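Local coordinates for N-carbamoylsarcosine amidase related protein (Thermoplasma acidophilum, PDB 3EEF), which probably hydrolyses N-carbamoylsarcosine or a related amide, as a zinc-binding member of the isochorismatase-like cysteine hydrolase family, at residues Pro3-Val11 with Phe38-Asn49; Asp111-Ile122 with Arg137-Arg148. All coordinates share one frame; numbering follows the deposited sequence.

Interaction 1: Pro3-Val11 with Phe38-Asn49; sequences PALVVVDMV and FRRSGLPVVYVN
Over one face of the Phe38 ring sits Leu5 CB, 3.7 Å from the centroid and only 13° off the ring normal, a CH-pi contact; at the edge of the ring, near its plane, lies the carbonyl O of Pro3. Further along, Val7 lies beside Tyr47 and points the same way, and its CG2 lies over one face of the tyrosine ring while its CB approaches Tyr47 CD1 at 3.9 Å. With chi1 at -65°, Tyr47 CG stands beside its own backbone N, opposite the carbonyl carbon, which turns a face of the ring to the valine. Were Phe38 replaced by an alanine, Leu5 CB would probably lose its aromatic cover and a gap would open beside Pro3, where the helix 22-40 meets the sheet. That helix ends in a Schellman motif with Gly42 as its C-prime residue, and Leu43 then packs against the Pro3 ring, CD1 to CG 3.8 Å. The whole is the first beta-alpha-beta crossover of the isochorismatase-like fold: strand 3-8, helix, then strand 45-50 returning parallel to the first. Five backbone hydrogen bonds join the strands, from Leu5 N to Pro44 O (2.9 Å) to Asp9 N to Val48 O (3.0 Å). Leu5, Val7, Val45 and Tyr47 line the face toward helix 22-40, whereas Val6, Val8, Val46 and Val48 occupy the other, where Val6 CG1 meets Val48 CG2 at 3.7 Å. At the C-terminal end of the strands a water donates to Val7 O, which Val48 N also uses, and to Asn49 OD1 (2.7 Å), and accepts from Met10 N, tying the turn to the strand end. Asp9 OD1 accepts from the backbone N of Asp50, a zinc ligand, and the zinc ion lies about 6 Å from the Asp9 side chain.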
loop_
_atom_site.group_PDB
_atom_site.type_symbol
_atom_site.label_atom_id
_atom_site.label_comp_id
_atom_site.label_asym_id
_atom_site.label_seq_id
_atom_site.Cartn_x
_atom_site.Cartn_y
_atom_site.Cartn_z
ATOM N N PRO A 3 12.217 16.114 11.691
ATOM C CA PRO A 3 12.782 15.010 10.979
ATOM C C PRO A 3 12.882 13.738 11.793
ATOM O O PRO A 3 12.963 13.788 13.036
ATOM C CB PRO A 3 14.177 15.514 10.665
ATOM C CG PRO A 3 14.545 16.280 11.920
ATOM C CD PRO A 3 13.249 16.861 12.435
ATOM N N ALA A 4 12.908 12.602 11.083
ATOM C CA ALA A 4 13.291 11.336 11.684
ATOM C C ALA A 4 14.465 10.774 10.936
ATOM O O ALA A 4 14.605 10.989 9.725
ATOM C CB ALA A 4 12.140 10.369 11.645
ATOM N N LEU A 5 15.301 10.030 11.647
ATOM C CA LEU A 5 16.456 9.411 11.007
ATOM C C LEU A 5 16.124 7.960 10.657
ATOM O O LEU A 5 15.681 7.204 11.511
ATOM C CB LEU A 5 17.683 9.488 11.910
ATOM C CG LEU A 5 18.948 8.815 11.423
ATOM C CD1 LEU A 5 19.618 9.607 10.243
ATOM C CD2 LEU A 5 19.878 8.626 12.627
ATOM N N VAL A 6 16.310 7.609 9.387
ATOM C CA VAL A 6 16.079 6.259 8.896
ATOM C C VAL A 6 17.434 5.678 8.543
ATOM O O VAL A 6 18.130 6.229 7.691
ATOM C CB VAL A 6 15.118 6.229 7.674
ATOM C CG1 VAL A 6 14.903 4.811 7.188
ATOM C CG2 VAL A 6 13.786 6.843 8.043
ATOM N N VAL A 7 17.816 4.604 9.239
ATOM C CA VAL A 7 19.141 3.998 9.109
ATOM C C VAL A 7 19.020 2.714 8.315
ATOM O O VAL A 7 18.553 1.683 8.851
ATOM C CB VAL A 7 19.778 3.662 10.475
ATOM C CG1 VAL A 7 21.183 3.218 10.252
ATOM C CG2 VAL A 7 19.769 4.876 11.461
ATOM N N VAL A 8 19.449 2.757 7.052
ATOM C CA VAL A 8 19.176 1.650 6.113
ATOM C C VAL A 8 20.271 0.547 6.051
ATOM O O VAL A 8 21.388 0.829 5.665
ATOM C CB VAL A 8 18.915 2.188 4.672
ATOM C CG1 VAL A 8 18.473 1.029 3.740
ATOM C CG2 VAL A 8 17.856 3.362 4.697
ATOM N N ASP A 9 19.934 -0.684 6.455
ATOM C CA ASP A 9 20.794 -1.872 6.237
ATOM C C ASP A 9 22.219 -1.796 6.776
ATOM O O ASP A 9 23.157 -2.365 6.186
ATOM C CB ASP A 9 20.830 -2.260 4.736
ATOM C CG ASP A 9 19.568 -3.006 4.288
ATOM O OD1 ASP A 9 19.003 -3.814 5.079
ATOM O OD2 ASP A 9 19.144 -2.779 3.131
HETATM N N MSE A 10 22.400 -1.153 7.918
HETATM C CA MSE A 10 23.720 -1.138 8.540
HETATM C C MSE A 10 23.876 -2.452 9.300
HETATM O O MSE A 10 23.879 -2.463 10.528
HETATM C CB MSE A 10 23.886 0.067 9.468
HETATM C CG MSE A 10 23.886 1.427 8.760
HETATM SE SE MSE A 10 25.433 1.715 7.631
HETATM C CE MSE A 10 26.761 2.255 8.974
ATOM N N VAL A 11 23.976 -3.557 8.555
ATOM C CA VAL A 11 23.943 -4.891 9.149
ATOM C C VAL A 11 25.253 -5.626 8.863
ATOM O O VAL A 11 25.993 -5.255 7.963
ATOM C CB VAL A 11 22.696 -5.705 8.671
ATOM C CG1 VAL A 11 21.419 -4.925 9.010
ATOM C CG2 VAL A 11 22.763 -5.990 7.153
ATOM N N PHE A 38 20.724 12.722 16.882
ATOM C CA PHE A 38 19.262 12.544 16.843
ATOM C C PHE A 38 18.720 12.085 18.192
ATOM O O PHE A 38 17.684 12.580 18.666
ATOM C CB PHE A 38 18.844 11.558 15.743
ATOM C CG PHE A 38 18.440 12.226 14.485
ATOM C CD1 PHE A 38 19.388 12.798 13.661
ATOM C CD2 PHE A 38 17.101 12.311 14.123
ATOM C CE1 PHE A 38 19.002 13.452 12.484
ATOM C CE2 PHE A 38 16.725 12.955 12.954
ATOM C CZ PHE A 38 17.675 13.527 12.140
ATOM N N ARG A 39 19.423 11.120 18.785
ATOM C CA ARG A 39 19.081 10.611 20.113
ATOM C C ARG A 39 19.181 11.719 21.154
ATOM O O ARG A 39 18.241 11.952 21.897
ATOM C CB ARG A 39 20.016 9.476 20.520
ATOM C CG ARG A 39 19.781 8.152 19.798
ATOM C CD ARG A 39 20.323 7.010 20.634
ATOM N NE ARG A 39 20.493 5.784 19.859
ATOM C CZ ARG A 39 21.660 5.224 19.531
ATOM N NH1 ARG A 39 22.825 5.759 19.912
ATOM N NH2 ARG A 39 21.668 4.098 18.821
ATOM N N ARG A 40 20.326 12.402 21.189
ATOM C CA ARG A 40 20.563 13.457 22.164
ATOM C C ARG A 40 19.504 14.553 22.012
ATOM O O ARG A 40 19.226 15.292 22.949
ATOM C CB ARG A 40 21.991 14.026 22.037
ATOM N N SER A 41 18.898 14.630 20.831
ATOM C CA SER A 41 17.865 15.612 20.568
ATOM C C SER A 41 16.417 15.078 20.622
ATOM O O SER A 41 15.489 15.828 20.323
ATOM C CB SER A 41 18.143 16.273 19.229
ATOM O OG SER A 41 17.032 17.040 18.836
ATOM N N GLY A 42 16.223 13.815 21.013
ATOM C CA GLY A 42 14.884 13.238 21.223
ATOM C C GLY A 42 14.102 12.822 19.975
ATOM O O GLY A 42 12.997 12.305 20.071
ATOM N N LEU A 43 14.658 13.045 18.796
ATOM C CA LEU A 43 13.944 12.768 17.541
ATOM C C LEU A 43 14.005 11.283 17.210
ATOM O O LEU A 43 14.967 10.617 17.576
ATOM C CB LEU A 43 14.551 13.586 16.399
ATOM C CG LEU A 43 14.471 15.111 16.531
ATOM C CD1 LEU A 43 15.468 15.767 15.619
ATOM C CD2 LEU A 43 13.059 15.603 16.214
ATOM N N PRO A 44 12.999 10.768 16.471
ATOM C CA PRO A 44 12.916 9.343 16.193
ATOM C C PRO A 44 14.079 8.805 15.346
ATOM O O PRO A 44 14.521 9.441 14.386
ATOM C CB PRO A 44 11.595 9.202 15.424
ATOM C CG PRO A 44 10.887 10.497 15.562
ATOM C CD PRO A 44 11.942 11.521 15.779
ATOM N N VAL A 45 14.548 7.626 15.728
ATOM C CA VAL A 45 15.573 6.893 14.987
ATOM C C VAL A 45 14.994 5.536 14.649
ATOM O O VAL A 45 14.525 4.825 15.538
ATOM C CB VAL A 45 16.810 6.708 15.821
ATOM C CG1 VAL A 45 17.760 5.679 15.151
ATOM C CG2 VAL A 45 17.493 8.079 16.054
ATOM N N VAL A 46 15.001 5.194 13.361
ATOM C CA VAL A 46 14.410 3.964 12.882
ATOM C C VAL A 46 15.392 3.158 12.031
ATOM O O VAL A 46 15.831 3.615 10.990
ATOM C CB VAL A 46 13.171 4.270 12.009
ATOM C CG1 VAL A 46 12.530 2.958 11.536
ATOM C CG2 VAL A 46 12.171 5.170 12.782
ATOM N N TYR A 47 15.707 1.955 12.480
ATOM C CA TYR A 47 16.538 1.060 11.722
ATOM C C TYR A 47 15.629 0.214 10.861
ATOM O O TYR A 47 14.667 -0.357 11.355
ATOM C CB TYR A 47 17.358 0.147 12.644
ATOM C CG TYR A 47 18.399 0.844 13.518
ATOM C CD1 TYR A 47 19.754 0.816 13.187
ATOM C CD2 TYR A 47 18.029 1.507 14.681
ATOM C CE1 TYR A 47 20.700 1.432 14.002
ATOM C CE2 TYR A 47 18.974 2.138 15.491
ATOM C CZ TYR A 47 20.302 2.095 15.151
ATOM O OH TYR A 47 21.230 2.712 15.974
ATOM N N VAL A 48 15.953 0.137 9.568
ATOM C CA VAL A 48 15.241 -0.708 8.636
ATOM C C VAL A 48 16.265 -1.700 8.029
ATOM O O VAL A 48 17.129 -1.295 7.284
ATOM C CB VAL A 48 14.481 0.127 7.555
ATOM C CG1 VAL A 48 13.343 0.882 8.155
ATOM C CG2 VAL A 48 15.384 1.142 6.917
ATOM N N ASN A 49 16.129 -2.990 8.355
ATOM C CA ASN A 49 17.103 -4.040 8.021
ATOM C C ASN A 49 16.514 -5.186 7.245
ATOM O O ASN A 49 15.496 -5.769 7.641
ATOM C CB ASN A 49 17.659 -4.622 9.307
ATOM C CG ASN A 49 18.117 -3.557 10.241
ATOM O OD1 ASN A 49 18.895 -2.690 9.848
ATOM N ND2 ASN A 49 17.620 -3.577 11.468
HETATM O O HOH W 1 20.069 -0.315 9.685
#

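Interaction 2: Asp111-Ile122 with Arg137-Arg148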
loop_
_atom_site.group_PDB
_atom_site.type_symbol
_atom_site.label_atom_id
_atom_site.label_comp_id
_atom_site.label_asym_id
_atom_site.label_seq_id
_atom_site.Cartn_x
_atom_site.Cartn_y
_atom_site.Cartn_z
ATOM N N ASP A 111 7.862 15.172 8.981
ATOM C CA ASP A 111 7.717 15.725 7.632
ATOM C C ASP A 111 8.999 15.647 6.779
ATOM O O ASP A 111 8.984 15.979 5.597
ATOM C CB ASP A 111 7.217 17.174 7.714
ATOM C CG ASP A 111 8.223 18.094 8.391
ATOM O OD1 ASP A 111 9.347 17.632 8.677
ATOM O OD2 ASP A 111 7.885 19.265 8.644
ATOM N N THR A 112 10.098 15.180 7.367
ATOM C CA THR A 112 11.368 15.081 6.687
ATOM C C THR A 112 12.045 13.804 7.128
ATOM O O THR A 112 12.090 13.512 8.339
ATOM C CB THR A 112 12.271 16.256 7.048
ATOM O OG1 THR A 112 11.584 17.471 6.755
ATOM C CG2 THR A 112 13.614 16.227 6.245
ATOM N N VAL A 113 12.565 13.040 6.170
ATOM C CA VAL A 113 13.359 11.866 6.511
ATOM C C VAL A 113 14.803 12.155 6.266
ATOM O O VAL A 113 15.172 12.753 5.251
ATOM C CB VAL A 113 12.936 10.583 5.713
ATOM C CG1 VAL A 113 11.538 10.115 6.189
ATOM C CG2 VAL A 113 12.977 10.820 4.226
ATOM N N VAL A 114 15.629 11.778 7.220
ATOM C CA VAL A 114 17.083 11.852 7.013
ATOM C C VAL A 114 17.575 10.457 6.809
ATOM O O VAL A 114 17.330 9.589 7.644
ATOM C CB VAL A 114 17.805 12.469 8.211
ATOM C CG1 VAL A 114 19.296 12.561 7.912
ATOM C CG2 VAL A 114 17.211 13.837 8.505
ATOM N N LEU A 115 18.243 10.233 5.690
ATOM C CA LEU A 115 18.607 8.874 5.244
ATOM C C LEU A 115 20.110 8.617 5.345
ATOM O O LEU A 115 20.908 9.376 4.830
ATOM C CB LEU A 115 18.188 8.677 3.782
ATOM C CG LEU A 115 16.721 8.802 3.448
ATOM C CD1 LEU A 115 16.502 8.632 1.936
ATOM C CD2 LEU A 115 15.927 7.764 4.239
ATOM N N ILE A 116 20.484 7.547 6.018
ATOM C CA ILE A 116 21.846 7.076 5.997
ATOM C C ILE A 116 21.853 5.554 5.827
ATOM O O ILE A 116 20.817 4.890 6.040
ATOM C CB ILE A 116 22.579 7.483 7.299
ATOM C CG1 ILE A 116 22.059 6.719 8.511
ATOM C CG2 ILE A 116 22.445 8.997 7.539
ATOM C CD1 ILE A 116 22.819 7.070 9.802
ATOM N N GLY A 117 23.004 5.008 5.430
ATOM C CA GLY A 117 23.210 3.550 5.365
ATOM C C GLY A 117 23.541 3.014 3.979
ATOM O O GLY A 117 24.062 3.727 3.135
ATOM N N LEU A 118 23.157 1.767 3.745
ATOM C CA LEU A 118 23.557 0.977 2.582
ATOM C C LEU A 118 22.393 0.651 1.659
ATOM O O LEU A 118 21.407 0.044 2.097
ATOM C CB LEU A 118 24.176 -0.355 3.062
ATOM C CG LEU A 118 25.273 -0.076 4.060
ATOM C CD1 LEU A 118 25.925 -1.352 4.467
ATOM C CD2 LEU A 118 26.275 0.998 3.497
ATOM N N ASP A 119 22.465 1.050 0.389
ATOM C CA ASP A 119 23.464 1.982 -0.143
ATOM C C ASP A 119 22.793 2.947 -1.092
ATOM O O ASP A 119 21.612 2.783 -1.431
ATOM C CB ASP A 119 24.609 1.231 -0.846
ATOM C CG ASP A 119 24.126 0.197 -1.819
ATOM O OD1 ASP A 119 23.415 0.597 -2.764
ATOM O OD2 ASP A 119 24.488 -0.991 -1.657
ATOM N N ALA A 120 23.561 3.935 -1.534
ATOM C CA ALA A 120 23.094 4.990 -2.431
ATOM C C ALA A 120 22.453 4.535 -3.776
ATOM O O ALA A 120 21.691 5.281 -4.419
ATOM C CB ALA A 120 24.284 5.958 -2.710
ATOM N N ASP A 121 22.798 3.339 -4.219
ATOM C CA ASP A 121 22.303 2.818 -5.492
ATOM C C ASP A 121 21.017 2.028 -5.384
ATOM O O ASP A 121 20.206 2.021 -6.320
ATOM C CB ASP A 121 23.356 1.889 -6.092
ATOM C CG ASP A 121 24.310 2.611 -6.962
ATOM O OD1 ASP A 121 24.308 3.865 -6.932
ATOM O OD2 ASP A 121 25.057 1.928 -7.689
ATOM N N ILE A 122 20.883 1.301 -4.278
ATOM C CA ILE A 122 19.788 0.381 -4.102
ATOM C C ILE A 122 18.893 0.812 -2.924
ATOM O O ILE A 122 17.976 1.640 -3.112
ATOM C CB ILE A 122 20.293 -1.055 -3.952
ATOM C CG1 ILE A 122 21.197 -1.441 -5.141
ATOM C CG2 ILE A 122 19.137 -2.010 -3.879
ATOM C CD1 ILE A 122 21.888 -2.819 -4.953
ATOM N N ARG A 137 9.883 15.385 2.910
ATOM C CA ARG A 137 11.132 15.968 2.382
ATOM C C ARG A 137 12.264 15.021 2.718
ATOM O O ARG A 137 12.165 14.219 3.663
ATOM C CB ARG A 137 11.436 17.344 2.970
ATOM C CG ARG A 137 10.396 18.418 2.642
ATOM C CD ARG A 137 10.384 18.820 1.149
ATOM N NE ARG A 137 11.713 19.175 0.620
ATOM C CZ ARG A 137 12.440 20.257 0.962
ATOM N NH1 ARG A 137 11.995 21.135 1.864
ATOM N NH2 ARG A 137 13.638 20.470 0.391
ATOM N N ILE A 138 13.341 15.108 1.928
ATOM C CA ILE A 138 14.417 14.148 2.006
ATOM C C ILE A 138 15.781 14.799 2.189
ATOM O O ILE A 138 16.134 15.718 1.454
ATOM C CB ILE A 138 14.478 13.267 0.738
ATOM C CG1 ILE A 138 13.135 12.512 0.528
ATOM C CG2 ILE A 138 15.681 12.283 0.843
ATOM C CD1 ILE A 138 12.843 11.970 -0.920
ATOM N N ILE A 139 16.554 14.275 3.140
ATOM C CA ILE A 139 17.917 14.672 3.371
ATOM C C ILE A 139 18.731 13.404 3.380
ATOM O O ILE A 139 18.300 12.401 3.950
ATOM C CB ILE A 139 18.067 15.375 4.771
ATOM C CG1 ILE A 139 17.237 16.671 4.801
ATOM C CG2 ILE A 139 19.548 15.635 5.130
ATOM C CD1 ILE A 139 17.229 17.372 6.176
ATOM N N VAL A 140 19.895 13.449 2.743
ATOM C CA VAL A 140 20.844 12.353 2.738
ATOM C C VAL A 140 22.206 12.808 3.289
ATOM O O VAL A 140 22.708 13.845 2.911
ATOM C CB VAL A 140 21.030 11.831 1.308
ATOM C CG1 VAL A 140 21.889 10.558 1.309
ATOM C CG2 VAL A 140 19.686 11.566 0.684
ATOM N N VAL A 141 22.780 12.040 4.207
ATOM C CA VAL A 141 24.084 12.345 4.784
ATOM C C VAL A 141 25.187 11.648 3.999
ATOM O O VAL A 141 25.509 10.515 4.296
ATOM C CB VAL A 141 24.116 11.929 6.259
ATOM C CG1 VAL A 141 25.438 12.337 6.937
ATOM C CG2 VAL A 141 22.920 12.546 6.965
ATOM N N GLU A 142 25.756 12.344 3.007
ATOM C CA GLU A 142 26.654 11.746 2.019
ATOM C C GLU A 142 27.737 10.831 2.591
ATOM O O GLU A 142 27.940 9.736 2.079
ATOM C CB GLU A 142 27.291 12.806 1.105
ATOM C CG GLU A 142 28.170 13.852 1.801
ATOM C CD GLU A 142 28.772 14.914 0.844
ATOM O OE1 GLU A 142 28.649 14.812 -0.395
ATOM O OE2 GLU A 142 29.378 15.877 1.351
ATOM N N ASP A 143 28.380 11.257 3.672
ATOM C CA ASP A 143 29.495 10.515 4.253
ATOM C C ASP A 143 29.021 9.352 5.066
ATOM O O ASP A 143 29.821 8.497 5.469
ATOM C CB ASP A 143 30.446 11.410 5.095
ATOM C CG ASP A 143 29.741 12.152 6.201
ATOM O OD1 ASP A 143 28.582 12.591 6.006
ATOM O OD2 ASP A 143 30.352 12.301 7.276
ATOM N N ALA A 144 27.723 9.310 5.306
ATOM C CA ALA A 144 27.141 8.184 6.000
ATOM C C ALA A 144 26.407 7.259 5.027
ATOM O O ALA A 144 25.710 6.356 5.441
ATOM C CB ALA A 144 26.228 8.665 7.106
ATOM N N VAL A 145 26.609 7.458 3.729
ATOM C CA VAL A 145 26.049 6.561 2.706
ATOM C C VAL A 145 27.166 6.070 1.786
ATOM O O VAL A 145 28.034 6.841 1.398
ATOM C CB VAL A 145 24.956 7.278 1.910
ATOM C CG1 VAL A 145 24.502 6.473 0.707
ATOM C CG2 VAL A 145 23.779 7.555 2.821
ATOM N N ALA A 146 27.124 4.792 1.425
ATOM C CA ALA A 146 28.116 4.218 0.492
ATOM C C ALA A 146 27.516 3.938 -0.857
ATOM O O ALA A 146 26.475 3.309 -0.913
ATOM C CB ALA A 146 28.641 2.923 1.057
ATOM N N ALA A 147 28.185 4.350 -1.939
ATOM C CA ALA A 147 27.787 3.959 -3.306
ATOM C C ALA A 147 28.169 2.497 -3.587
ATOM O O ALA A 147 28.961 1.904 -2.833
ATOM C CB ALA A 147 28.436 4.883 -4.336
ATOM N N ARG A 148 27.577 1.916 -4.635
ATOM C CA ARG A 148 27.938 0.586 -5.098
ATOM C C ARG A 148 28.360 0.634 -6.580
ATOM O O ARG A 148 29.530 0.432 -6.889
ATOM C CB ARG A 148 26.799 -0.423 -4.849
ATOM C CG ARG A 148 27.186 -1.882 -5.153
ATOM C CD ARG A 148 26.022 -2.893 -4.958
ATOM N NE ARG A 148 25.785 -3.245 -3.552
ATOM C CZ ARG A 148 26.601 -3.994 -2.782
ATOM N NH1 ARG A 148 27.767 -4.502 -3.247
ATOM N NH2 ARG A 148 26.256 -4.231 -1.509
#
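Parallel strand pairing joins Asp111-Ile122 to Arg137-Arg148 in a largely buried contact within the central sheet, where strands 112-116 and 137-141 lie side by side. Arg137 N to Asp111 O starts the ladder, which continues through Val113 N to Arg137 O (2.8 Å) and thins to a weak bond from Val141 N to Leu115 O. On one face Val114 CG1 meets Val141 CG2 at 3.7 Å, and Thr112 CG2 touches Ile139 CD1; on the other, Leu115 CD1 reaches across to Ile138 CG2 (3.9 Å). Both segments then turn a corner, at Gly117 and at Glu142-Ala144. With chi1 at 70°, Ile116 CG2 is anti to the carbonyl carbon and lies alongside Val141, 3.6 Å from its CB; pairing resumes with Gly117 beside Val145, Gly117 N bonding to Ala144 O at 3.0 Å. Past a cis peptide, Asp119 divides its carboxylate: OD1 accepts from Asp121 N in an Asx turn and from Ile122 N, the two together an Asx motif, and OD2 forms a weak, bent salt bridge to Arg148 NE (3.2 Å), the carboxylate and guanidinium planes 69° apart. Asp121 OD2 instead accepts from the backbone N of Ile149 and Asp150, while the backbone O of Asp121 accepts from Tyr156 OH of a neighbouring subunit. Strand 112-116, helix 123-133 and strand 137-141 form a beta-alpha-beta unit, whose strand-to-helix loop brings the side chain of Ile122 to about 7 Å from the zinc ion.

Interactions 1 and 2 are two parallel pairings in one sheet, separated by the pairing of strands 3-8 and 112-116, so the four central strands run 45-50, 3-8, 112-116, 137-141. Val8 N to Ile116 O and Val8 O to Leu118 N, both probable hydrogen bonds, stitch the two together. Both contacts are buried, but interaction 1 stays mostly apolar up to its water-bridged turn, whereas interaction 2 runs out to exposed Arg148 with a salt bridge and, through Asp121, to a neighbouring subunit. In both, the loops at the C-terminal ends of the strands face the zinc site.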